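Local coordinates for bifunctional protein FolD (Thermus thermophilus, PDB 6V6Y), which probably catalyses the NADP-dependent oxidation of 5,10-methylenetetrahydrofolate to 5,10-methenyltetrahydrofolate and then the hydrolysis of that product to 10-formyltetrahydrofolate, at residues 11-16 with 259-264; 126-131 with 172-177; 203-207 with 237-241; 219-225 with 246-251. One frame throughout, in Å; residues are numbered along the deposited sequence.

Contact 1: 11-16 with 259-264. With NAP (NADP nicotinamide-adenine-dinucleotide phosphate), chain B.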
# COMPACT_ATOMS: atom_id res chain seq x y z
N ALA A 11 -6.69 10.77 -24.46
CA ALA A 11 -5.94 11.08 -23.25
C ALA A 11 -4.47 10.70 -23.41
O ALA A 11 -3.59 11.42 -22.93
CB ALA A 11 -6.55 10.36 -22.05
N ALA A 12 -4.19 9.58 -24.07
CA ALA A 12 -2.79 9.18 -24.27
C ALA A 12 -2.04 10.21 -25.11
O ALA A 12 -0.85 10.47 -24.87
CB ALA A 12 -2.72 7.80 -24.93
N GLU A 13 -2.73 10.81 -26.09
CA GLU A 13 -2.08 11.78 -26.97
C GLU A 13 -1.62 13.00 -26.18
O GLU A 13 -0.53 13.54 -26.43
CB GLU A 13 -3.02 12.21 -28.10
CG GLU A 13 -2.32 12.85 -29.28
CD GLU A 13 -1.23 11.96 -29.86
OE1 GLU A 13 -0.12 12.48 -30.15
OE2 GLU A 13 -1.46 10.74 -30.00
N ALA A 14 -2.41 13.45 -25.20
CA ALA A 14 -1.94 14.54 -24.35
C ALA A 14 -0.67 14.16 -23.60
O ALA A 14 0.23 15.00 -23.42
CB ALA A 14 -3.04 14.98 -23.39
N VAL A 15 -0.54 12.89 -23.18
CA VAL A 15 0.71 12.47 -22.53
C VAL A 15 1.86 12.49 -23.53
O VAL A 15 2.97 12.92 -23.21
CB VAL A 15 0.58 11.07 -21.89
CG1 VAL A 15 1.95 10.62 -21.31
CG2 VAL A 15 -0.51 11.04 -20.82
N TYR A 16 1.62 11.98 -24.75
CA TYR A 16 2.67 11.90 -25.76
C TYR A 16 3.14 13.28 -26.19
O TYR A 16 4.33 13.49 -26.42
CB TYR A 16 2.17 11.10 -26.96
CG TYR A 16 2.01 9.62 -26.69
CD1 TYR A 16 2.91 8.94 -25.87
CD2 TYR A 16 0.96 8.91 -27.25
CE1 TYR A 16 2.75 7.58 -25.62
CE2 TYR A 16 0.80 7.56 -27.01
CZ TYR A 16 1.70 6.90 -26.20
OH TYR A 16 1.53 5.56 -25.98
N PRO A 259 -4.55 2.05 -24.07
CA PRO A 259 -3.67 3.12 -24.55
C PRO A 259 -3.02 3.91 -23.43
O PRO A 259 -1.87 4.34 -23.57
CB PRO A 259 -4.61 4.01 -25.40
CG PRO A 259 -5.66 3.08 -25.86
CD PRO A 259 -5.85 2.05 -24.77
N MET A 260 -3.73 4.12 -22.32
CA MET A 260 -3.13 4.88 -21.22
C MET A 260 -2.02 4.09 -20.54
O MET A 260 -1.03 4.67 -20.09
CB MET A 260 -4.20 5.30 -20.21
CG MET A 260 -5.18 6.28 -20.79
SD MET A 260 -4.40 7.77 -21.37
CE MET A 260 -3.65 8.37 -19.89
N THR A 261 -2.15 2.76 -20.45
CA THR A 261 -1.08 1.96 -19.89
C THR A 261 0.21 2.13 -20.69
O THR A 261 1.30 2.22 -20.11
CB THR A 261 -1.46 0.48 -19.85
OG1 THR A 261 -2.65 0.30 -19.06
CG2 THR A 261 -0.30 -0.36 -19.24
N VAL A 262 0.12 2.16 -22.02
CA VAL A 262 1.33 2.32 -22.83
C VAL A 262 1.91 3.71 -22.62
O VAL A 262 3.13 3.87 -22.42
CB VAL A 262 1.02 2.05 -24.32
CG1 VAL A 262 2.29 2.22 -25.15
CG2 VAL A 262 0.44 0.64 -24.51
N ALA A 263 1.06 4.73 -22.65
CA ALA A 263 1.52 6.11 -22.53
C ALA A 263 2.29 6.34 -21.24
O ALA A 263 3.32 7.03 -21.22
CB ALA A 263 0.34 7.07 -22.63
N MET A 264 1.79 5.80 -20.12
CA MET A 264 2.46 6.06 -18.85
C MET A 264 3.73 5.24 -18.70
O MET A 264 4.61 5.64 -17.92
CB MET A 264 1.50 5.81 -17.68
CG MET A 264 0.16 6.49 -17.82
SD MET A 264 0.26 8.28 -17.98
CE MET A 264 1.10 8.71 -16.50
PA NAP B . -5.37 -10.72 -11.20
O1A NAP B . -5.10 -11.70 -12.28
O2A NAP B . -4.34 -10.79 -10.14
O5B NAP B . -6.84 -10.95 -10.60
C5B NAP B . -7.76 -9.88 -10.60
C4B NAP B . -8.51 -9.80 -9.28
O4B NAP B . -9.91 -9.75 -9.52
C3B NAP B . -8.26 -11.00 -8.37
O3B NAP B . -7.33 -10.63 -7.37
C2B NAP B . -9.61 -11.37 -7.79
O2B NAP B . -9.69 -11.14 -6.40
C1B NAP B . -10.61 -10.47 -8.52
N9A NAP B . -11.69 -11.27 -9.11
C8A NAP B . -11.56 -12.22 -10.09
N7A NAP B . -12.79 -12.73 -10.36
C5A NAP B . -13.69 -12.13 -9.56
C6A NAP B . -15.07 -12.27 -9.43
N6A NAP B . -15.72 -13.15 -10.19
N1A NAP B . -15.75 -11.50 -8.52
C2A NAP B . -15.07 -10.59 -7.74
N3A NAP B . -13.70 -10.45 -7.88
C4A NAP B . -13.02 -11.21 -8.77
O3 NAP B . -5.46 -9.23 -11.82
PN NAP B . -4.73 -8.54 -13.08
O1N NAP B . -3.36 -9.11 -13.19
O2N NAP B . -4.92 -7.08 -12.98
O5D NAP B . -5.61 -9.09 -14.31
C5D NAP B . -6.97 -8.75 -14.40
C4D NAP B . -7.34 -8.38 -15.83
O4D NAP B . -6.86 -7.09 -16.15
C3D NAP B . -6.72 -9.36 -16.82
O3D NAP B . -7.73 -9.91 -17.63
C2D NAP B . -5.78 -8.52 -17.66
O2D NAP B . -5.93 -8.86 -19.02
C1D NAP B . -6.25 -7.10 -17.42
N1N NAP B . -5.11 -6.16 -17.49
C2N NAP B . -5.12 -5.16 -18.41
C3N NAP B . -4.06 -4.27 -18.50
C7N NAP B . -4.14 -3.11 -19.45
O7N NAP B . -3.02 -2.28 -19.60
N7N NAP B . -5.28 -2.90 -20.11
C4N NAP B . -2.99 -4.40 -17.63
C5N NAP B . -2.98 -5.42 -16.69
C6N NAP B . -4.06 -6.30 -16.62
P2B NAP B . -8.96 -12.10 -5.34
O1X NAP B . -7.50 -11.76 -5.26
O2X NAP B . -9.59 -11.89 -3.98
O3X NAP B . -9.13 -13.55 -5.75
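Two helical segments, 11-16 and 259-264, run almost side by side in the same sense, their axes 10° apart and 8.9 Å from each other at closest approach. Ala12 CB lies 3.9 Å from Ala263 CB, so small side chains meet where the helices are close; the nearest CA pair is Ala12 and Met260, 5.3 Å apart. Around the alanine pair the packing is apolar. Val15 CB stands 4.1 Å from Ala263 CB, while Val15 CG2 reaches Met264 SD at 4.0 Å. Met260, with all three chi angles in the m well, curls its thioether back to the first helix, so that its SD is 3.4 Å from Ala11 CB and 3.9 Å from Ala12 CB. Tyr16 closes another edge of the interface, with CZ 3.8 Å from Ala263 CB and OH 3.5 Å from Val262 CG1.

Polar bonding is directed to the cofactor instead. Thr261, out of reach of segment 11-16, donates from OG1 to the nicotinamide carboxamide oxygen O7N of NADP at 2.7 Å; this OG1 is also hydrogen-bonded to the hydroxyl of Thr138. The near-parallel packing joins helix 8-24, of the catalytic domain, to helix 257-276, of the NADP-binding domain, with Tyr16 and Val262 meeting helix 41-57, and Ala11, Val15 and Met260 meeting helix 137-148.

Contact 2: 126-131 with 172-177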
# COMPACT_ATOMS: atom_id res chain seq x y z
N ARG A 126 7.51 3.56 -1.59
CA ARG A 126 7.42 5.01 -1.77
C ARG A 126 5.99 5.43 -2.11
O ARG A 126 5.53 6.49 -1.68
CB ARG A 126 8.40 5.46 -2.85
CG ARG A 126 9.85 5.57 -2.36
CD ARG A 126 10.04 6.78 -1.44
NE ARG A 126 11.41 6.89 -0.95
CZ ARG A 126 12.41 7.45 -1.62
NH1 ARG A 126 12.19 7.97 -2.83
NH2 ARG A 126 13.64 7.50 -1.10
N LEU A 127 5.28 4.61 -2.90
CA LEU A 127 3.92 4.97 -3.31
C LEU A 127 3.00 5.07 -2.11
O LEU A 127 2.28 6.06 -1.93
CB LEU A 127 3.38 3.92 -4.29
CG LEU A 127 2.12 4.19 -5.09
CD1 LEU A 127 2.09 3.19 -6.24
CD2 LEU A 127 0.83 4.07 -4.27
N TRP A 128 2.99 4.02 -1.28
CA TRP A 128 2.12 3.99 -0.12
C TRP A 128 2.58 4.89 1.01
O TRP A 128 1.76 5.29 1.83
CB TRP A 128 1.97 2.54 0.36
CG TRP A 128 0.90 1.82 -0.47
CD1 TRP A 128 1.12 0.94 -1.49
CD2 TRP A 128 -0.52 1.96 -0.36
NE1 TRP A 128 -0.08 0.50 -2.00
CE2 TRP A 128 -1.10 1.11 -1.34
CE3 TRP A 128 -1.37 2.70 0.48
CZ2 TRP A 128 -2.49 1.00 -1.50
CZ3 TRP A 128 -2.75 2.59 0.31
CH2 TRP A 128 -3.29 1.74 -0.67
N SER A 129 3.86 5.28 1.05
CA SER A 129 4.35 6.19 2.08
C SER A 129 4.23 7.67 1.71
O SER A 129 4.50 8.52 2.56
CB SER A 129 5.81 5.88 2.40
OG SER A 129 5.87 4.60 2.98
N GLY A 130 3.83 7.99 0.47
CA GLY A 130 3.66 9.37 0.06
C GLY A 130 4.86 10.03 -0.58
O GLY A 130 4.81 11.23 -0.86
N GLY A 131 5.95 9.30 -0.82
CA GLY A 131 7.14 9.86 -1.41
C GLY A 131 7.13 9.80 -2.94
O GLY A 131 6.11 9.53 -3.58
N ALA A 172 -5.45 1.80 -5.72
CA ALA A 172 -6.00 2.30 -4.46
C ALA A 172 -5.07 3.31 -3.82
O ALA A 172 -5.52 4.37 -3.36
CB ALA A 172 -6.28 1.13 -3.51
N GLY A 173 -3.76 3.03 -3.81
CA GLY A 173 -2.81 3.98 -3.25
C GLY A 173 -2.79 5.31 -3.98
O GLY A 173 -2.72 6.37 -3.36
N LEU A 174 -2.82 5.27 -5.32
CA LEU A 174 -2.80 6.52 -6.08
C LEU A 174 -4.10 7.31 -5.88
O LEU A 174 -4.07 8.54 -5.78
CB LEU A 174 -2.56 6.24 -7.56
CG LEU A 174 -1.17 5.67 -7.86
CD1 LEU A 174 -1.00 5.48 -9.38
CD2 LEU A 174 -0.06 6.57 -7.30
N LEU A 175 -5.25 6.62 -5.82
CA LEU A 175 -6.50 7.34 -5.60
C LEU A 175 -6.54 8.03 -4.24
O LEU A 175 -7.14 9.10 -4.11
CB LEU A 175 -7.68 6.39 -5.74
CG LEU A 175 -7.87 5.90 -7.17
CD1 LEU A 175 -8.78 4.66 -7.16
CD2 LEU A 175 -8.44 7.02 -8.04
N LEU A 176 -5.93 7.43 -3.21
CA LEU A 176 -5.89 8.11 -1.91
C LEU A 176 -5.13 9.41 -1.99
O LEU A 176 -5.47 10.37 -1.28
CB LEU A 176 -5.25 7.22 -0.85
CG LEU A 176 -6.10 6.10 -0.30
CD1 LEU A 176 -5.15 5.13 0.37
CD2 LEU A 176 -7.21 6.62 0.64
N ARG A 177 -4.09 9.46 -2.81
CA ARG A 177 -3.35 10.70 -2.98
C ARG A 177 -4.19 11.79 -3.65
O ARG A 177 -3.87 12.97 -3.50
CB ARG A 177 -2.10 10.47 -3.81
CG ARG A 177 -1.05 9.65 -3.15
CD ARG A 177 0.14 9.71 -4.06
NE ARG A 177 1.25 8.96 -3.54
CZ ARG A 177 2.51 9.20 -3.86
NH1 ARG A 177 2.80 10.18 -4.70
NH2 ARG A 177 3.49 8.47 -3.33
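The long side chain of Arg177 makes the polar link. Its chi1 is m and chi2 and chi3 are both t, so the chain extends to the C-terminal end of the facing helix, where NH2 donates to Leu127 O at 3.0 Å and to Gly131 O at 2.8 Å. These acceptors are gathered by a Schellman motif at Gly130, whose phi of 92° suits glycine.

Trp128 has its CA-to-CB bond pointing away, yet chi1 of -82° brings the indole back: Gly173 CA sits 3.6 Å from the six-membered ring centroid, 19° off the normal, a CH-pi contact. A CB on Gly173 would clash with both Trp128 and Leu127. Leu127, with both chi angles t, fills the next space, its CG 3.9 Å from Leu174 CD2, and Leu176 CD1 approaches Trp128 CZ3 to 3.5 Å.

Helix 121-129 thus packs on helix 168-177 at the dimer interface, where Trp128 stacks on Trp128 of the second subunit; Leu174 continues onto helix 137-148 and Ala172 onto strand 181-185.

Contact 3: 203-207 with 237-241. With NAP (NADP nicotinamide-adenine-dinucleotide phosphate), chain B.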
# COMPACT_ATOMS: atom_id res chain seq x y z
N VAL A 203 -13.93 1.23 -10.90
CA VAL A 203 -12.82 0.70 -11.69
C VAL A 203 -12.81 -0.81 -11.54
O VAL A 203 -12.75 -1.32 -10.42
CB VAL A 203 -11.47 1.29 -11.23
CG1 VAL A 203 -10.36 0.91 -12.23
CG2 VAL A 203 -11.58 2.80 -11.04
N VAL A 204 -12.83 -1.52 -12.66
CA VAL A 204 -12.95 -2.98 -12.65
C VAL A 204 -11.73 -3.59 -13.31
O VAL A 204 -11.46 -3.35 -14.49
CB VAL A 204 -14.25 -3.45 -13.34
CG1 VAL A 204 -14.41 -4.96 -13.21
CG2 VAL A 204 -15.48 -2.71 -12.76
N ALA A 205 -10.97 -4.41 -12.54
CA ALA A 205 -9.80 -5.15 -13.05
C ALA A 205 -9.83 -6.58 -12.51
O ALA A 205 -9.06 -6.96 -11.63
CB ALA A 205 -8.49 -4.44 -12.68
N VAL A 206 -10.70 -7.41 -13.07
CA VAL A 206 -10.86 -8.79 -12.60
C VAL A 206 -10.58 -9.83 -13.67
O VAL A 206 -10.27 -10.98 -13.33
CB VAL A 206 -12.26 -9.01 -12.01
CG1 VAL A 206 -12.49 -8.07 -10.83
CG2 VAL A 206 -13.32 -8.77 -13.06
N GLY A 207 -10.68 -9.50 -14.96
CA GLY A 207 -10.45 -10.50 -15.99
C GLY A 207 -11.57 -11.51 -16.16
O GLY A 207 -11.30 -12.69 -16.39
N GLY A 237 -14.10 -6.31 -22.38
CA GLY A 237 -13.83 -5.78 -21.05
C GLY A 237 -14.46 -6.65 -19.97
O GLY A 237 -15.13 -7.66 -20.23
N ASP A 238 -14.21 -6.26 -18.72
CA ASP A 238 -14.89 -6.89 -17.60
C ASP A 238 -16.28 -6.33 -17.38
O ASP A 238 -17.03 -6.88 -16.56
CB ASP A 238 -14.11 -6.71 -16.30
CG ASP A 238 -12.75 -7.31 -16.35
OD1 ASP A 238 -12.57 -8.33 -17.05
OD2 ASP A 238 -11.86 -6.77 -15.68
N VAL A 239 -16.63 -5.25 -18.05
CA VAL A 239 -17.88 -4.56 -17.85
C VAL A 239 -18.79 -4.82 -19.05
O VAL A 239 -18.36 -4.68 -20.20
CB VAL A 239 -17.63 -3.06 -17.63
CG1 VAL A 239 -18.94 -2.33 -17.45
CG2 VAL A 239 -16.69 -2.84 -16.43
N HIS A 240 -20.02 -5.22 -18.78
CA HIS A 240 -20.97 -5.47 -19.85
C HIS A 240 -21.37 -4.17 -20.55
O HIS A 240 -21.66 -3.17 -19.87
CB HIS A 240 -22.23 -6.15 -19.29
CG HIS A 240 -23.08 -6.79 -20.34
ND1 HIS A 240 -24.00 -6.08 -21.09
CD2 HIS A 240 -23.13 -8.07 -20.79
CE1 HIS A 240 -24.58 -6.90 -21.94
NE2 HIS A 240 -24.08 -8.11 -21.78
N PRO A 241 -21.42 -4.14 -21.89
CA PRO A 241 -21.75 -2.89 -22.60
C PRO A 241 -23.11 -2.31 -22.23
O PRO A 241 -23.30 -1.10 -22.41
CB PRO A 241 -21.69 -3.28 -24.09
CG PRO A 241 -21.38 -4.75 -24.14
CD PRO A 241 -20.86 -5.17 -22.79
PA NAP B . -5.37 -10.72 -11.20
O1A NAP B . -5.10 -11.70 -12.28
O2A NAP B . -4.34 -10.79 -10.14
O5B NAP B . -6.84 -10.95 -10.60
C5B NAP B . -7.76 -9.88 -10.60
C4B NAP B . -8.51 -9.80 -9.28
O4B NAP B . -9.91 -9.75 -9.52
C3B NAP B . -8.26 -11.00 -8.37
O3B NAP B . -7.33 -10.63 -7.37
C2B NAP B . -9.61 -11.37 -7.79
O2B NAP B . -9.69 -11.14 -6.40
C1B NAP B . -10.61 -10.47 -8.52
N9A NAP B . -11.69 -11.27 -9.11
C8A NAP B . -11.56 -12.22 -10.09
N7A NAP B . -12.79 -12.73 -10.36
C5A NAP B . -13.69 -12.13 -9.56
C6A NAP B . -15.07 -12.27 -9.43
N6A NAP B . -15.72 -13.15 -10.19
N1A NAP B . -15.75 -11.50 -8.52
C2A NAP B . -15.07 -10.59 -7.74
N3A NAP B . -13.70 -10.45 -7.88
C4A NAP B . -13.02 -11.21 -8.77
O3 NAP B . -5.46 -9.23 -11.82
PN NAP B . -4.73 -8.54 -13.08
O1N NAP B . -3.36 -9.11 -13.19
O2N NAP B . -4.92 -7.08 -12.98
O5D NAP B . -5.61 -9.09 -14.31
C5D NAP B . -6.97 -8.75 -14.40
C4D NAP B . -7.34 -8.38 -15.83
O4D NAP B . -6.86 -7.09 -16.15
C3D NAP B . -6.72 -9.36 -16.82
O3D NAP B . -7.73 -9.91 -17.63
C2D NAP B . -5.78 -8.52 -17.66
O2D NAP B . -5.93 -8.86 -19.02
C1D NAP B . -6.25 -7.10 -17.42
N1N NAP B . -5.11 -6.16 -17.49
C2N NAP B . -5.12 -5.16 -18.41
C3N NAP B . -4.06 -4.27 -18.50
C7N NAP B . -4.14 -3.11 -19.45
O7N NAP B . -3.02 -2.28 -19.60
N7N NAP B . -5.28 -2.90 -20.11
C4N NAP B . -2.99 -4.40 -17.63
C5N NAP B . -2.98 -5.42 -16.69
C6N NAP B . -4.06 -6.30 -16.62
P2B NAP B . -8.96 -12.10 -5.34
O1X NAP B . -7.50 -11.76 -5.26
O2X NAP B . -9.59 -11.89 -3.98
O3X NAP B . -9.13 -13.55 -5.75
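At the C-terminal end of strand 201-204, a central strand of the NADP-binding Rossmann-type domain, the chain turns past the cofactor, and Asp238 holds that turn from behind. Its carboxylate accepts two successive backbone amides: Val206 N donates to Asp238 OD2 at 2.9 Å with an N-H...O angle of 160°, and Gly207 N donates to the same Asp238 OD2 at 3.1 Å and 167°. OD1 accepts from the side-chain amide of Asn229 and, weakly, from the backbone of Arg208, so both carboxylate oxygens have donors. The loop carrying Asp238 is itself held by Asp225, which takes the amides of Asp238 and Val239 on its OD1 and OD2.

Apolar packing accompanies this network, with Val204 CG1 3.6 Å from Asp238 CB and Val204 CG2 3.9 Å from Val239 CG2.

The amides so fixed belong to residues lining the NADP pocket. Val206 CG1 comes within 3.3 Å of the ribose oxygen O4B, and Ala205 O lies 3.4 Å from C5B. Gly207 has positive phi, and it also has no room for a side chain: its CA is 3.2 Å from NADP O3D, which an ideal CB would approach to 2.8 Å.

Contact 4: 219-225 with 246-251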
# COMPACT_ATOMS: atom_id res chain seq x y z
N GLU A 219 -26.45 4.91 -10.96
CA GLU A 219 -26.84 5.89 -11.98
C GLU A 219 -25.83 7.03 -12.04
O GLU A 219 -25.46 7.61 -11.01
CB GLU A 219 -28.24 6.42 -11.66
CG GLU A 219 -28.78 7.45 -12.65
CD GLU A 219 -29.07 6.83 -14.03
OE1 GLU A 219 -29.68 5.74 -14.07
OE2 GLU A 219 -28.68 7.44 -15.07
N GLY A 220 -25.38 7.35 -13.25
CA GLY A 220 -24.41 8.43 -13.45
C GLY A 220 -22.99 8.13 -13.00
O GLY A 220 -22.20 9.06 -12.82
N ALA A 221 -22.64 6.86 -12.81
CA ALA A 221 -21.29 6.53 -12.38
C ALA A 221 -20.31 6.69 -13.54
O ALA A 221 -20.68 6.56 -14.71
CB ALA A 221 -21.24 5.10 -11.85
N ILE A 222 -19.06 6.98 -13.19
CA ILE A 222 -17.94 6.91 -14.13
C ILE A 222 -17.33 5.52 -14.01
O ILE A 222 -16.85 5.15 -12.94
CB ILE A 222 -16.89 7.99 -13.82
CG1 ILE A 222 -17.55 9.36 -13.64
CG2 ILE A 222 -15.77 8.00 -14.87
CD1 ILE A 222 -17.73 10.14 -14.89
N VAL A 223 -17.36 4.75 -15.10
CA VAL A 223 -16.94 3.35 -15.08
C VAL A 223 -15.68 3.20 -15.92
O VAL A 223 -15.67 3.53 -17.11
CB VAL A 223 -18.07 2.43 -15.57
CG1 VAL A 223 -17.59 0.98 -15.60
CG2 VAL A 223 -19.30 2.58 -14.68
N VAL A 224 -14.62 2.67 -15.30
CA VAL A 224 -13.32 2.44 -15.93
C VAL A 224 -13.09 0.94 -16.00
O VAL A 224 -13.06 0.27 -14.96
CB VAL A 224 -12.19 3.15 -15.16
CG1 VAL A 224 -10.84 2.84 -15.77
CG2 VAL A 224 -12.45 4.66 -15.12
N ASP A 225 -12.92 0.41 -17.21
CA ASP A 225 -12.88 -1.03 -17.45
C ASP A 225 -11.46 -1.45 -17.83
O ASP A 225 -11.04 -1.26 -18.97
CB ASP A 225 -13.87 -1.39 -18.55
CG ASP A 225 -14.05 -2.89 -18.74
OD1 ASP A 225 -13.29 -3.69 -18.15
OD2 ASP A 225 -14.97 -3.26 -19.50
N VAL A 246 -26.67 3.13 -17.92
CA VAL A 246 -26.76 3.71 -16.59
C VAL A 246 -25.61 4.67 -16.31
O VAL A 246 -25.79 5.66 -15.59
CB VAL A 246 -26.83 2.60 -15.51
CG1 VAL A 246 -28.09 1.75 -15.70
CG2 VAL A 246 -25.59 1.74 -15.57
N ALA A 247 -24.43 4.42 -16.87
CA ALA A 247 -23.25 5.19 -16.50
C ALA A 247 -23.26 6.54 -17.20
O ALA A 247 -23.79 6.68 -18.31
CB ALA A 247 -21.98 4.41 -16.86
N PHE A 248 -22.67 7.54 -16.54
CA PHE A 248 -22.45 8.82 -17.20
C PHE A 248 -21.33 8.72 -18.23
O PHE A 248 -21.35 9.43 -19.25
CB PHE A 248 -22.15 9.88 -16.15
CG PHE A 248 -21.69 11.20 -16.72
CD1 PHE A 248 -20.33 11.50 -16.83
CD2 PHE A 248 -22.62 12.17 -17.12
CE1 PHE A 248 -19.90 12.71 -17.34
CE2 PHE A 248 -22.20 13.40 -17.63
CZ PHE A 248 -20.83 13.67 -17.74
N ALA A 249 -20.36 7.86 -18.00
CA ALA A 249 -19.23 7.71 -18.90
C ALA A 249 -18.61 6.34 -18.66
O ALA A 249 -18.56 5.87 -17.51
CB ALA A 249 -18.20 8.82 -18.71
N LEU A 250 -18.13 5.73 -19.73
CA LEU A 250 -17.66 4.36 -19.70
C LEU A 250 -16.46 4.21 -20.62
O LEU A 250 -16.48 4.69 -21.75
CB LEU A 250 -18.78 3.41 -20.11
CG LEU A 250 -18.33 2.02 -20.52
CD1 LEU A 250 -17.89 1.20 -19.30
CD2 LEU A 250 -19.47 1.34 -21.24
N THR A 251 -15.41 3.56 -20.11
CA THR A 251 -14.20 3.25 -20.87
C THR A 251 -14.46 2.13 -21.88
O THR A 251 -14.88 1.03 -21.47
CB THR A 251 -13.08 2.84 -19.89
OG1 THR A 251 -12.48 4.02 -19.35
CG2 THR A 251 -11.98 1.96 -20.54
O HOH W 1 -16.22 -1.44 -21.19
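Ala249 leaves a shallow hollow beside Ile222, and the isoleucine fills it: with chi1 and chi2 both m, its CD1 lies 4.1 Å from Ala249 CB and 3.5 Å from Phe248 CD1, meeting the phenyl ring at its edge. On the face bearing Val223 and Leu250, Val223 is the bump between two neighbours, its CG2 3.9 Å from Ala247 CB and its CG1 3.7 Å from Leu250 CD1.

These are adjacent parallel strands of the Rossmann-type sheet. Val223 brackets Leu250 in the parallel manner, Val223 N donating to Ala249 O at 2.9 Å and Val223 O accepting from Thr251 N at 3.0 Å.

Towards the start, the positive phi of Gly220 favours glycine, and Phe248 CB rests 3.4 Å from Gly220 O. Gly220 N donates to Val246 O at 2.9 Å. At the other end Thr251 CB packs 3.6 Å from Asp225 N. Asp225 accepts Asp238 N on OD1 and Val239 N on OD2; a water donates to Asp225 OD2 and Thr251 O, both at 2.8 Å.

Contact 1 spans most of the chain, joining a helix of the N-terminal catalytic domain to the C-terminal helix of the NADP-binding domain; the other three lie wholly within the latter and, in sequence, between the two segments of contact 1. Contact 2 closes before contacts 3 and 4 begin, whose segments alternate. Those two are direct neighbours, with centres 12 Å apart: strands 201-204 and 222-225 are adjacent in one parallel sheet, Val204 N bonding to Val224 O at 2.9 Å. Contacts 1 and 2 have centres about 21 Å apart. Contacts 1 and 3, about 20 Å apart between centres, meet NADP at its nicotinamide end and its riboses, so interdomain packing and sheet loops share one cofactor.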